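Local atomic coordinates of thiamine pyrophosphokinase (Saccharomyces cerevisiae, PDB entry 1IG0), a protein that transfers a pyrophosphate group from ATP to thiamine, releasing AMP and giving the cell its only enzymatic source of the cofactor thiamine diphosphate. Residues Lys24-Leu27 and Lys28-Ile31; Leu161-Gly164 and Ile165-Tyr169; Thr199-Ser202 and Ile203-Tyr207. One frame throughout, in Å; residues are numbered along the deposited sequence.

Contact 1: residues Lys24-Leu27 and Lys28-Ile31; sequences KMNL and KELI
Asn26 and Glu29 grip each other across the tight turn that ends strand 23-26, each answering a polar group of the other. The backbone N of Asn26 donates to Glu29 OE1 at 3.2 Å, a fairly straight bond that meets the carboxylate from above its plane. In return Glu29 N donates to Asn26 O at 3.0 Å, a bent bond whose donor stands well out of the carbonyl plane. The extended glutamate chain runs back alongside Asn26, its CG 3.5 Å from Asn26 CB.

The asparagine side chain works in the same turn. With CG opposite the backbone N (chi1 -168°), OD1 swings forward to accept Lys28 N at 3.1 Å, in the carbonyl plane and on a lone pair, forming an Asx turn. Only half of a capping box is present: Glu29 OE1 takes the Asn26 amide, but Asn26 OD1 goes to Lys28 N, not to Glu29 N. Next along the chain, Leu30 N bonds to Leu27 O at 3.1 Å, and Ile31 N to Lys28 O at 3.0 Å. Four successive amides, from Lys28 to Ile31, are therefore satisfied within the turn. Leu27 and Leu30 run side by side on the apolar side, Leu27 CD2 lying 4.0 Å from Leu30 CD1.

Backbone bonds from Met25 and Leu27 tie the strand to 235-238, its parallel neighbour in the five-stranded sheet. Met25, Leu27 and Leu30 all rest on Phe228 of strand 225-230, which belongs to the larger, ten-stranded sheet, while Phe243 of helix 241-247 packs against Leu27 and Lys28.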
# COMPACT_ATOMS: atom_id res chain seq x y z
N LYS B 24 9.89 19.85 -14.57
CA LYS B 24 10.58 18.79 -15.33
C LYS B 24 11.42 17.96 -14.37
O LYS B 24 12.04 18.49 -13.43
CB LYS B 24 11.49 19.37 -16.42
CG LYS B 24 10.75 19.85 -17.65
CD LYS B 24 11.76 20.23 -18.71
CE LYS B 24 11.13 20.64 -20.03
NZ LYS B 24 12.13 20.82 -21.12
N MET B 25 11.44 16.65 -14.58
CA MET B 25 12.22 15.77 -13.73
C MET B 25 12.64 14.50 -14.46
O MET B 25 11.89 13.99 -15.30
CB MET B 25 11.45 15.40 -12.47
CG MET B 25 10.16 14.66 -12.75
SD MET B 25 10.01 13.11 -11.85
CE MET B 25 10.69 11.96 -13.04
N ASN B 26 13.83 14.00 -14.15
CA ASN B 26 14.33 12.78 -14.77
C ASN B 26 14.22 11.67 -13.73
O ASN B 26 14.58 11.88 -12.57
CB ASN B 26 15.78 12.96 -15.21
CG ASN B 26 16.26 11.84 -16.12
OD1 ASN B 26 16.29 10.67 -15.73
ND2 ASN B 26 16.65 12.19 -17.34
N LEU B 27 13.72 10.51 -14.13
CA LEU B 27 13.55 9.39 -13.21
C LEU B 27 14.82 9.00 -12.47
O LEU B 27 14.77 8.64 -11.29
CB LEU B 27 13.01 8.17 -13.96
CG LEU B 27 11.55 8.27 -14.41
CD1 LEU B 27 11.17 7.03 -15.20
CD2 LEU B 27 10.65 8.41 -13.19
N LYS B 28 15.97 9.07 -13.14
CA LYS B 28 17.24 8.71 -12.51
C LYS B 28 17.59 9.61 -11.34
O LYS B 28 18.23 9.17 -10.38
CB LYS B 28 18.37 8.76 -13.54
CG LYS B 28 18.37 7.60 -14.52
CD LYS B 28 19.44 7.77 -15.57
CE LYS B 28 19.47 6.58 -16.51
NZ LYS B 28 20.33 6.84 -17.70
N GLU B 29 17.17 10.87 -11.40
CA GLU B 29 17.47 11.83 -10.35
C GLU B 29 16.79 11.48 -9.03
O GLU B 29 17.17 12.00 -7.98
CB GLU B 29 17.06 13.23 -10.81
CG GLU B 29 17.55 13.56 -12.21
CD GLU B 29 17.28 15.00 -12.61
OE1 GLU B 29 16.13 15.46 -12.45
OE2 GLU B 29 18.22 15.66 -13.10
N LEU B 30 15.79 10.61 -9.08
CA LEU B 30 15.09 10.19 -7.87
C LEU B 30 16.02 9.31 -7.04
O LEU B 30 15.89 9.24 -5.82
CB LEU B 30 13.83 9.39 -8.23
CG LEU B 30 12.68 10.13 -8.94
CD1 LEU B 30 11.64 9.12 -9.40
CD2 LEU B 30 12.06 11.15 -8.00
N ILE B 31 16.94 8.64 -7.73
CA ILE B 31 17.89 7.75 -7.08
C ILE B 31 19.29 8.35 -7.00
O ILE B 31 20.00 8.17 -6.00
CB ILE B 31 17.99 6.41 -7.85
CG1 ILE B 31 16.61 5.76 -7.93
CG2 ILE B 31 18.98 5.48 -7.16
CD1 ILE B 31 16.55 4.55 -8.84

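Contact 2: residues Leu161-Gly164 and Ile165-Tyr169; sequences LEKG and IHTLY
The N-terminus of helix 164-175, with Lys163 at the N-cap, is a worked case of a helix start in which Lys163 and Gly164 offer their carbonyls to the first turn. It lies in the catalytic domain of thiamine pyrophosphokinase, the His166 side chain about 11 Å from a bound thiamine. Lys163 O accepts Thr167 N at 3.0 Å, with the donor nearly in line with the C=O bond and an N-H...O angle of 164°. The same oxygen takes a weak, strongly bent bond from His166 N, also at 3.0 Å, so the opening turn has a forked bond at its mouth. One residue on, Gly164 O receives Leu168 N at 2.8 Å, again close to linear, and from there the regular alpha-helical pattern runs forward.

What Lys163 gives the helix is thus its backbone carbonyl. In its side chain, chi1 (53°) sets CG between the backbone N and the carbonyl carbon, 4.0 Å from Thr167 OG1; beyond CG the chain is extended and leads away from the helix. Just ahead of the helix, Glu162 N and Lys163 N bond to OE1 and OE2 of Glu160; in the first turn Ile165 N bonds to Gln119 OE1.

On the inner side of the helix, Ile165 and Leu168 touch Phe143 of helix 141-148, with Leu168 also on Leu136 and Ile165 on Asn132 of helix 126-139. His166, though exposed, has its ND1 hydrogen-bonded to Asn132 OD1. Back at the first turn, Thr167 OG1 stands 3.2 Å from Lys163 O, and Leu168 CG packs 3.3 Å from Gly164 O.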
# COMPACT_ATOMS: atom_id res chain seq x y z
N LEU B 161 14.18 14.40 25.76
CA LEU B 161 13.69 13.04 25.54
C LEU B 161 12.31 12.79 24.94
O LEU B 161 12.17 11.90 24.10
CB LEU B 161 13.80 12.24 26.85
CG LEU B 161 15.21 11.76 27.20
CD1 LEU B 161 15.22 11.14 28.58
CD2 LEU B 161 15.67 10.76 26.15
N GLU B 162 11.30 13.55 25.34
CA GLU B 162 9.96 13.31 24.80
C GLU B 162 9.76 13.72 23.34
O GLU B 162 9.41 12.89 22.51
CB GLU B 162 8.90 14.02 25.65
CG GLU B 162 7.48 13.66 25.24
CD GLU B 162 6.42 14.47 25.97
OE1 GLU B 162 6.56 14.66 27.20
OE2 GLU B 162 5.45 14.91 25.32
N LYS B 163 10.00 14.99 23.04
CA LYS B 163 9.79 15.50 21.69
C LYS B 163 10.80 16.58 21.30
O LYS B 163 10.50 17.45 20.48
CB LYS B 163 8.37 16.06 21.59
CG LYS B 163 8.06 17.07 22.68
CD LYS B 163 6.59 17.45 22.69
CE LYS B 163 6.28 18.37 23.86
NZ LYS B 163 4.84 18.72 23.93
N GLY B 164 11.99 16.52 21.88
CA GLY B 164 13.02 17.51 21.59
C GLY B 164 13.28 17.78 20.11
O GLY B 164 13.36 18.93 19.70
N ILE B 165 13.42 16.72 19.32
CA ILE B 165 13.68 16.90 17.89
C ILE B 165 12.59 17.70 17.20
O ILE B 165 12.88 18.50 16.31
CB ILE B 165 13.84 15.53 17.18
CG1 ILE B 165 15.09 14.81 17.70
CG2 ILE B 165 13.96 15.74 15.67
CD1 ILE B 165 16.40 15.54 17.40
N HIS B 166 11.34 17.50 17.60
CA HIS B 166 10.24 18.24 16.99
C HIS B 166 10.26 19.69 17.47
O HIS B 166 10.02 20.61 16.69
CB HIS B 166 8.89 17.62 17.33
CG HIS B 166 7.74 18.25 16.59
ND1 HIS B 166 7.55 18.07 15.24
CD2 HIS B 166 6.76 19.08 17.00
CE1 HIS B 166 6.49 18.77 14.85
NE2 HIS B 166 6.00 19.39 15.90
N THR B 167 10.52 19.89 18.76
CA THR B 167 10.57 21.23 19.32
C THR B 167 11.67 22.04 18.62
O THR B 167 11.46 23.18 18.22
CB THR B 167 10.86 21.20 20.83
OG1 THR B 167 9.88 20.38 21.49
CG2 THR B 167 10.82 22.60 21.42
N LEU B 168 12.85 21.42 18.48
CA LEU B 168 13.97 22.08 17.83
C LEU B 168 13.66 22.33 16.36
O LEU B 168 14.01 23.38 15.82
CB LEU B 168 15.23 21.21 17.94
CG LEU B 168 15.83 21.03 19.34
CD1 LEU B 168 17.00 20.07 19.28
CD2 LEU B 168 16.27 22.38 19.87
N TYR B 169 13.00 21.37 15.72
CA TYR B 169 12.62 21.49 14.32
C TYR B 169 11.66 22.67 14.12
O TYR B 169 11.85 23.50 13.23
CB TYR B 169 11.95 20.20 13.84
CG TYR B 169 11.37 20.29 12.45
CD1 TYR B 169 12.18 20.18 11.32
CD2 TYR B 169 10.00 20.52 12.27
CE1 TYR B 169 11.64 20.28 10.04
CE2 TYR B 169 9.46 20.63 10.99
CZ TYR B 169 10.28 20.51 9.89
OH TYR B 169 9.73 20.62 8.63

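Contact 3: residues Thr199-Ser202 and Ile203-Tyr207; sequences TVHS and ITQLY
The imidazole of His201 and the amide of Gln205, one turn further along helix 196-212, are set steeply to each other, their planes 72° apart. Gln205 NE2 comes up obliquely to the ring, 3.1 Å from His201 NE2, and is itself hydrogen-bonded to Thr128 OG1 of helix 126-139. Thr204 OG1 also approaches the ring obliquely, its side chain crossing that of His201 at about a right angle. The ring touches Phe127 and Thr128 as well, and lies about 6 Å from a bound thiamine. The histidine holds CG opposite its backbone N (chi1 176°), which turns the ring forward along the helix toward Thr204 and Gln205, while Gln205 bends at chi2 (-70°) to bring its amide back.

In the backbone, His201 O is a doubly used acceptor. Gln205 N reaches it at 3.2 Å in the ordinary helical bond. Thr204 OG1 donates to it in the carbonyl plane on a lone pair, at a very short 2.5 Å that deserves caution. Exchanging the imidazole for an alanine here would probably open a gap beside Phe127 and take away the ring against which the Gln205 amide lies, leaving that amide held mainly by Thr128.

Helix 196-212 is the crossover of a beta-alpha-beta unit between parallel strands 184-189 and 216-221. Gln205 and Leu206 pack on Leu218 and Tyr220 of the latter strand. Another flank meets the second subunit, where Thr199 and Ile203 touch Phe196, Val200 meets Leu254 and Thr204 meets Val279 of that chain.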
# COMPACT_ATOMS: atom_id res chain seq x y z
N THR B 199 2.22 1.80 5.56
CA THR B 199 2.34 2.06 4.14
C THR B 199 1.58 3.35 3.89
O THR B 199 2.06 4.24 3.20
CB THR B 199 1.71 0.94 3.29
OG1 THR B 199 2.56 -0.21 3.32
CG2 THR B 199 1.51 1.41 1.85
N VAL B 200 0.39 3.46 4.48
CA VAL B 200 -0.43 4.65 4.31
C VAL B 200 0.27 5.88 4.89
O VAL B 200 0.25 6.95 4.28
CB VAL B 200 -1.81 4.49 4.99
CG1 VAL B 200 -2.61 5.79 4.87
CG2 VAL B 200 -2.58 3.35 4.33
N HIS B 201 0.88 5.73 6.06
CA HIS B 201 1.58 6.87 6.65
C HIS B 201 2.70 7.31 5.72
O HIS B 201 2.92 8.50 5.52
CB HIS B 201 2.19 6.52 8.01
CG HIS B 201 3.00 7.64 8.59
ND1 HIS B 201 2.43 8.82 9.02
CD2 HIS B 201 4.34 7.79 8.74
CE1 HIS B 201 3.38 9.65 9.41
NE2 HIS B 201 4.55 9.05 9.25
N SER B 202 3.41 6.34 5.15
CA SER B 202 4.50 6.66 4.23
C SER B 202 3.97 7.52 3.10
O SER B 202 4.65 8.44 2.63
CB SER B 202 5.12 5.38 3.67
OG SER B 202 5.88 4.71 4.66
N ILE B 203 2.75 7.24 2.66
CA ILE B 203 2.15 8.01 1.58
C ILE B 203 1.81 9.43 2.03
O ILE B 203 1.97 10.38 1.26
CB ILE B 203 0.87 7.33 1.03
CG1 ILE B 203 1.23 5.98 0.40
CG2 ILE B 203 0.20 8.23 0.01
CD1 ILE B 203 2.28 6.07 -0.69
N THR B 204 1.34 9.59 3.26
CA THR B 204 1.01 10.92 3.77
C THR B 204 2.24 11.82 3.73
O THR B 204 2.13 13.02 3.47
CB THR B 204 0.47 10.88 5.22
OG1 THR B 204 1.52 10.49 6.12
CG2 THR B 204 -0.68 9.91 5.33
N GLN B 205 3.41 11.25 4.00
CA GLN B 205 4.66 12.01 4.00
C GLN B 205 4.90 12.71 2.67
O GLN B 205 5.39 13.84 2.63
CB GLN B 205 5.84 11.09 4.32
CG GLN B 205 5.93 10.61 5.77
CD GLN B 205 6.30 11.72 6.74
OE1 GLN B 205 6.94 12.71 6.36
NE2 GLN B 205 5.93 11.56 8.00
N LEU B 206 4.56 12.04 1.57
CA LEU B 206 4.74 12.63 0.25
C LEU B 206 3.94 13.92 0.14
O LEU B 206 4.42 14.93 -0.39
CB LEU B 206 4.30 11.65 -0.84
CG LEU B 206 5.21 10.43 -1.06
CD1 LEU B 206 4.54 9.43 -1.97
CD2 LEU B 206 6.54 10.89 -1.64
N TYR B 207 2.71 13.89 0.66
CA TYR B 207 1.84 15.06 0.63
C TYR B 207 2.24 16.13 1.65
O TYR B 207 2.36 17.31 1.30
CB TYR B 207 0.39 14.66 0.90
CG TYR B 207 -0.29 13.90 -0.23
CD1 TYR B 207 -0.46 12.52 -0.15
CD2 TYR B 207 -0.77 14.56 -1.36
CE1 TYR B 207 -1.11 11.82 -1.17
CE2 TYR B 207 -1.42 13.87 -2.38
CZ TYR B 207 -1.59 12.50 -2.28
OH TYR B 207 -2.24 11.81 -3.28

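The three contacts follow one another along the chain without overlapping, and none touches another. Contact 1 and contact 2 lie on opposite sides of the chain's centre, their centres 33 Å apart; contact 3 lies off the line joining them, at similar distances of 20 and 21 Å by centres. Contacts 2 and 3 belong to the catalytic domain, and helix 126-139 bridges them, packing on both helix 164-175 and helix 196-212. Contact 1 is at the end of the edge strand of the five-stranded sheet and in the loop that leaves it. Contact 3, in a crossover helix, joins the thiamine neighbourhood to the dimer interface, while contacts 1 and 2 are local chain features farther out.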